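Local coordinates for protein nucleoporin NUP82 (Chaetomium thermophilum, PDB 5CWW) that is probably a structural component of the nuclear pore complex, its N-terminal beta-propeller domain here forming a complex with the nucleoporins Nup159 and Nup145N, at residues Asp280-Pro286 and Pro367-Phe373; Ile392-Lys398 and Leu423-Cys429. One frame throughout, in Å; residues are numbered along the deposited sequence.

Interaction 1 (Asp280-Pro286 and Pro367-Phe373); sequences DVYALCP and PKLQGPF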
# COMPACT_ATOMS: atom_id res chain seq x y z
N ASP B 280 2.08 10.98 -2.75
CA ASP B 280 3.27 10.62 -1.99
C ASP B 280 3.46 9.11 -1.92
O ASP B 280 2.51 8.33 -2.02
CB ASP B 280 3.20 11.20 -0.58
CG ASP B 280 3.23 12.72 -0.57
OD1 ASP B 280 3.77 13.31 -1.53
OD2 ASP B 280 2.73 13.32 0.39
N VAL B 281 4.72 8.71 -1.74
CA VAL B 281 5.09 7.31 -1.65
C VAL B 281 5.86 7.09 -0.35
O VAL B 281 6.68 7.92 0.04
CB VAL B 281 5.97 6.87 -2.85
CG1 VAL B 281 6.49 5.46 -2.67
CG2 VAL B 281 5.17 6.98 -4.15
N TYR B 282 5.58 5.98 0.32
CA TYR B 282 6.22 5.64 1.58
C TYR B 282 6.72 4.20 1.57
O TYR B 282 6.24 3.38 0.79
CB TYR B 282 5.25 5.83 2.75
CG TYR B 282 4.87 7.27 3.03
CD1 TYR B 282 3.80 7.86 2.37
CD2 TYR B 282 5.57 8.02 3.95
CE1 TYR B 282 3.44 9.17 2.63
CE2 TYR B 282 5.22 9.33 4.22
CZ TYR B 282 4.16 9.90 3.56
OH TYR B 282 3.81 11.20 3.82
N ALA B 283 7.66 3.90 2.45
CA ALA B 283 8.16 2.54 2.61
C ALA B 283 8.34 2.21 4.09
O ALA B 283 8.75 3.06 4.88
CB ALA B 283 9.47 2.36 1.86
N LEU B 284 8.02 0.97 4.45
CA LEU B 284 8.22 0.45 5.80
C LEU B 284 9.14 -0.75 5.75
O LEU B 284 8.82 -1.74 5.09
CB LEU B 284 6.90 0.04 6.43
CG LEU B 284 6.03 1.04 7.19
CD1 LEU B 284 4.80 0.31 7.69
CD2 LEU B 284 6.78 1.69 8.34
N CYS B 285 10.26 -0.70 6.46
CA CYS B 285 11.22 -1.79 6.44
C CYS B 285 12.06 -1.84 7.71
O CYS B 285 12.60 -0.82 8.13
CB CYS B 285 12.13 -1.65 5.22
SG CYS B 285 13.48 -2.84 5.16
N PRO B 286 12.20 -3.03 8.33
CA PRO B 286 11.66 -4.35 7.95
C PRO B 286 10.32 -4.67 8.60
O PRO B 286 10.22 -4.68 9.83
CB PRO B 286 12.74 -5.30 8.46
CG PRO B 286 13.25 -4.63 9.69
CD PRO B 286 13.07 -3.14 9.50
N PRO B 367 9.08 -0.51 12.30
CA PRO B 367 10.15 0.24 11.65
C PRO B 367 9.76 1.69 11.40
O PRO B 367 8.59 2.05 11.48
CB PRO B 367 10.37 -0.51 10.34
CG PRO B 367 9.07 -1.13 10.04
CD PRO B 367 8.43 -1.45 11.37
N LYS B 368 10.76 2.53 11.12
CA LYS B 368 10.51 3.92 10.79
C LYS B 368 9.73 4.03 9.49
O LYS B 368 9.94 3.25 8.55
CB LYS B 368 11.84 4.67 10.66
CG LYS B 368 11.68 6.14 10.28
CD LYS B 368 13.03 6.82 10.11
CE LYS B 368 12.86 8.23 9.58
NZ LYS B 368 14.16 8.95 9.50
N LEU B 369 8.80 4.98 9.43
CA LEU B 369 8.12 5.28 8.18
C LEU B 369 9.03 6.14 7.33
O LEU B 369 9.42 7.23 7.73
CB LEU B 369 6.79 6.00 8.43
CG LEU B 369 5.97 6.26 7.16
CD1 LEU B 369 5.52 4.96 6.52
CD2 LEU B 369 4.78 7.16 7.46
N GLN B 370 9.38 5.63 6.15
CA GLN B 370 10.27 6.33 5.23
C GLN B 370 9.47 7.05 4.15
O GLN B 370 8.70 6.43 3.43
CB GLN B 370 11.26 5.35 4.59
CG GLN B 370 12.14 4.62 5.59
CD GLN B 370 13.16 3.72 4.92
OE1 GLN B 370 13.78 4.10 3.93
NE2 GLN B 370 13.32 2.51 5.45
N GLY B 371 9.67 8.36 4.06
CA GLY B 371 9.00 9.18 3.06
C GLY B 371 8.43 10.44 3.67
O GLY B 371 8.61 10.70 4.86
N PRO B 372 7.73 11.26 2.86
CA PRO B 372 7.48 11.04 1.43
C PRO B 372 8.76 11.07 0.61
O PRO B 372 9.58 11.97 0.79
CB PRO B 372 6.57 12.21 1.03
CG PRO B 372 6.16 12.87 2.30
CD PRO B 372 7.19 12.54 3.33
N PHE B 373 8.94 10.09 -0.27
CA PHE B 373 10.10 10.05 -1.15
C PHE B 373 10.10 11.22 -2.12
O PHE B 373 9.07 11.52 -2.74
CB PHE B 373 10.16 8.73 -1.92
CG PHE B 373 10.67 7.58 -1.12
CD1 PHE B 373 9.86 6.94 -0.20
CD2 PHE B 373 11.96 7.12 -1.30
CE1 PHE B 373 10.33 5.87 0.54
CE2 PHE B 373 12.44 6.05 -0.57
CZ PHE B 373 11.63 5.43 0.35
O HOH W 1 6.62 10.78 -2.41
O HOH W 2 11.53 1.64 7.53
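In this blade of the Nup82 beta-propeller, strand 281-284 pairs antiparallel with the short outermost strand 369-370. Ala-283 and Gln-370 form the hydrogen-bonded pair: Ala-283 N reaches Gln-370 O and Gln-370 N reaches Ala-283 O, both at 2.9 Å. Beyond Gly-371, the bond from Phe-373 N to Val-281 O (3.1 Å) holds the departing chain.

Tyr-282 has the most surface covered. Its CB leaves sideways, but the end of the side chain comes nearer the partner, with CD2 3.7 Å from Leu-369 CG, CE2 3.4 Å from Gly-371 C and Pro-372 CA over one face. A CB on Gly-371 would clash with Tyr-282 CD2 and Val-281 O; the backbone angles of 133°/-177° independently call for glycine. Pro-372, preceded by a cis peptide, lies against the phenol, its CG 3.3 Å from Tyr-282 OH. Basic side chains of the Nup145N chain also pack on Asp-280, Tyr-282 and Pro-372.

Leu-284 CD2 fills the space between Leu-369 CD1 (3.9 Å) and Pro-367 CG (4.0 Å), while Leu-221 and Leu-224 of helix 221-225 cover this leucine. At the far end, the CA-to-CB bond of Pro-367 points toward residues 280-286, its CB 3.2 Å from Cys-285 O and 3.9 Å from Pro-286 CD.

Interaction 2 (Ile392-Lys398 and Leu423-Cys429); sequences IYVIGEK and LSLNIIC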
# COMPACT_ATOMS: atom_id res chain seq x y z
N ILE B 392 0.38 1.21 -7.09
CA ILE B 392 1.82 1.11 -6.97
C ILE B 392 2.23 -0.34 -7.21
O ILE B 392 1.55 -1.27 -6.78
CB ILE B 392 2.32 1.58 -5.59
CG1 ILE B 392 3.85 1.49 -5.51
CG2 ILE B 392 1.65 0.78 -4.46
CD1 ILE B 392 4.45 2.19 -4.30
N TYR B 393 3.33 -0.52 -7.93
CA TYR B 393 3.84 -1.84 -8.26
C TYR B 393 5.35 -1.84 -8.20
O TYR B 393 6.01 -1.09 -8.92
CB TYR B 393 3.35 -2.28 -9.64
CG TYR B 393 3.97 -3.57 -10.13
CD1 TYR B 393 3.59 -4.79 -9.58
CD2 TYR B 393 4.91 -3.57 -11.15
CE1 TYR B 393 4.15 -5.97 -10.02
CE2 TYR B 393 5.47 -4.75 -11.60
CZ TYR B 393 5.09 -5.95 -11.04
OH TYR B 393 5.64 -7.12 -11.49
N VAL B 394 5.91 -2.67 -7.32
CA VAL B 394 7.34 -2.66 -7.06
C VAL B 394 8.00 -3.97 -7.45
O VAL B 394 7.60 -5.04 -7.01
CB VAL B 394 7.63 -2.38 -5.57
CG1 VAL B 394 9.13 -2.30 -5.32
CG2 VAL B 394 6.95 -1.09 -5.14
N ILE B 395 9.01 -3.87 -8.30
CA ILE B 395 9.83 -5.01 -8.67
C ILE B 395 11.08 -4.98 -7.81
O ILE B 395 11.94 -4.11 -7.97
CB ILE B 395 10.20 -4.98 -10.16
CG1 ILE B 395 8.94 -4.84 -11.02
CG2 ILE B 395 10.96 -6.25 -10.54
CD1 ILE B 395 9.21 -4.46 -12.45
N GLY B 396 11.17 -5.92 -6.87
CA GLY B 396 12.27 -5.94 -5.93
C GLY B 396 13.60 -6.23 -6.60
O GLY B 396 13.66 -6.93 -7.61
N GLU B 397 14.67 -5.68 -6.03
CA GLU B 397 16.02 -6.02 -6.44
C GLU B 397 16.19 -7.53 -6.39
O GLU B 397 15.60 -8.19 -5.53
CB GLU B 397 17.05 -5.34 -5.55
CG GLU B 397 16.86 -5.63 -4.06
CD GLU B 397 18.09 -5.33 -3.23
OE1 GLU B 397 19.20 -5.72 -3.65
OE2 GLU B 397 17.94 -4.72 -2.16
N LYS B 398 16.99 -8.07 -7.30
CA LYS B 398 17.27 -9.50 -7.30
C LYS B 398 18.69 -9.75 -6.79
O LYS B 398 19.57 -8.92 -7.01
CB LYS B 398 17.09 -10.08 -8.70
CG LYS B 398 15.70 -9.85 -9.28
CD LYS B 398 15.37 -10.83 -10.41
CE LYS B 398 15.06 -12.23 -9.89
NZ LYS B 398 13.88 -12.25 -8.98
N LEU B 423 17.58 -7.02 -12.39
CA LEU B 423 18.25 -5.80 -11.96
C LEU B 423 18.49 -5.77 -10.46
O LEU B 423 17.58 -6.03 -9.67
CB LEU B 423 17.43 -4.58 -12.38
CG LEU B 423 18.06 -3.21 -12.11
CD1 LEU B 423 19.30 -3.00 -12.98
CD2 LEU B 423 17.05 -2.10 -12.35
N SER B 424 19.71 -5.42 -10.07
CA SER B 424 20.08 -5.34 -8.66
C SER B 424 19.58 -4.05 -8.00
O SER B 424 20.24 -3.49 -7.12
CB SER B 424 21.59 -5.45 -8.50
OG SER B 424 22.26 -4.44 -9.25
N LEU B 425 18.41 -3.57 -8.43
CA LEU B 425 17.80 -2.38 -7.87
C LEU B 425 16.29 -2.55 -7.81
O LEU B 425 15.70 -3.17 -8.69
CB LEU B 425 18.12 -1.14 -8.71
CG LEU B 425 19.58 -0.72 -8.90
CD1 LEU B 425 19.64 0.36 -9.96
CD2 LEU B 425 20.19 -0.22 -7.60
N ASN B 426 15.67 -2.01 -6.77
CA ASN B 426 14.22 -1.95 -6.72
C ASN B 426 13.71 -1.00 -7.80
O ASN B 426 14.29 0.06 -8.03
CB ASN B 426 13.73 -1.49 -5.34
CG ASN B 426 14.23 -2.37 -4.22
OD1 ASN B 426 13.95 -3.57 -4.18
ND2 ASN B 426 14.96 -1.78 -3.28
N ILE B 427 12.64 -1.41 -8.47
CA ILE B 427 11.97 -0.55 -9.43
C ILE B 427 10.57 -0.26 -8.90
O ILE B 427 9.76 -1.16 -8.71
CB ILE B 427 11.88 -1.20 -10.83
CG1 ILE B 427 13.27 -1.62 -11.30
CG2 ILE B 427 11.26 -0.22 -11.82
CD1 ILE B 427 13.29 -2.38 -12.62
N ILE B 428 10.31 1.02 -8.65
CA ILE B 428 9.03 1.45 -8.12
C ILE B 428 8.20 2.06 -9.25
O ILE B 428 8.57 3.09 -9.82
CB ILE B 428 9.20 2.47 -6.97
CG1 ILE B 428 9.84 1.79 -5.75
CG2 ILE B 428 7.85 3.04 -6.53
CD1 ILE B 428 11.34 1.58 -5.84
N CYS B 429 7.10 1.40 -9.57
CA CYS B 429 6.21 1.84 -10.64
C CYS B 429 4.96 2.47 -10.04
O CYS B 429 4.34 1.90 -9.14
CB CYS B 429 5.84 0.66 -11.55
SG CYS B 429 7.28 -0.26 -12.18
O HOH W 3 14.43 -5.25 -9.77
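Strands 392-395 and 427-429 run antiparallel, their axes 4.7 Å apart at 164°, and their side chains alternate between two faces. Four backbone bonds, two in the Tyr-393/Cys-429 pair and two in the Ile-395/Ile-427 pair, set the register.

On one face, the branched side chains of Ile-395 and Ile-427 stand shoulder to shoulder, CB to CB at 4.2 Å. Cys-429 SG fills the gap between the ring edge of Tyr-393 (CD2 at 4.2 Å) and Ile-427 CG2 (4.0 Å). On the other face, Val-394 and Ile-392 form a notch that Ile-428 faces: its CG1 abuts Val-394 CG2 (4.1 Å) and its CG2 abuts Ile-392 CD1 (4.2 Å). Trp-273 packs against all three.

Past Ile-395 the pairing changes character. Asn-426 bends its amide inward, so that OD1 lies against Gly-396 CA (3.4 Å) and accepts a bond from Glu-397 N (2.9 Å). Glu-397 CB then nestles against the bend at Leu-425 N (3.6 Å), and Lys-398 N bonds Leu-423 O. Water 3 bridges Gly-396 O and Leu-425 O. Ser-424 OG, outside this pairing, bonds Glu-523 and a basic side chain of the Nup159 chain.

Outermost strand 389-395 thus pairs with 427-432, one face packed by Trp-273 of the preceding sheet and the other by Phe-502 and by Val-519 of helix 518-526, consistent with a blade stacked between its neighbours in a beta-propeller.

Interactions 1 and 2 lie 15 Å apart, centre to centre, in sheets that follow one another along the chain. Interaction 1 closes at Phe-373 before interaction 2 opens at Ile-392. Interaction 1 involves the outermost strand 369-370 of its sheet, and interaction 2 the outermost strand 389-395 of the next, whose other outermost strand, 374-376, comes directly after Phe-373 and lies beside strand 469-476. The two contacts touch through Val-281 CG1 and Ile-392 CD1 (4.2 Å). Trp-273 also bridges them, meeting Val-281, Ala-283 and Phe-373 as well as Ile-392, Val-394 and Ile-428. This is consistent with face-to-face packing of two successive propeller blades.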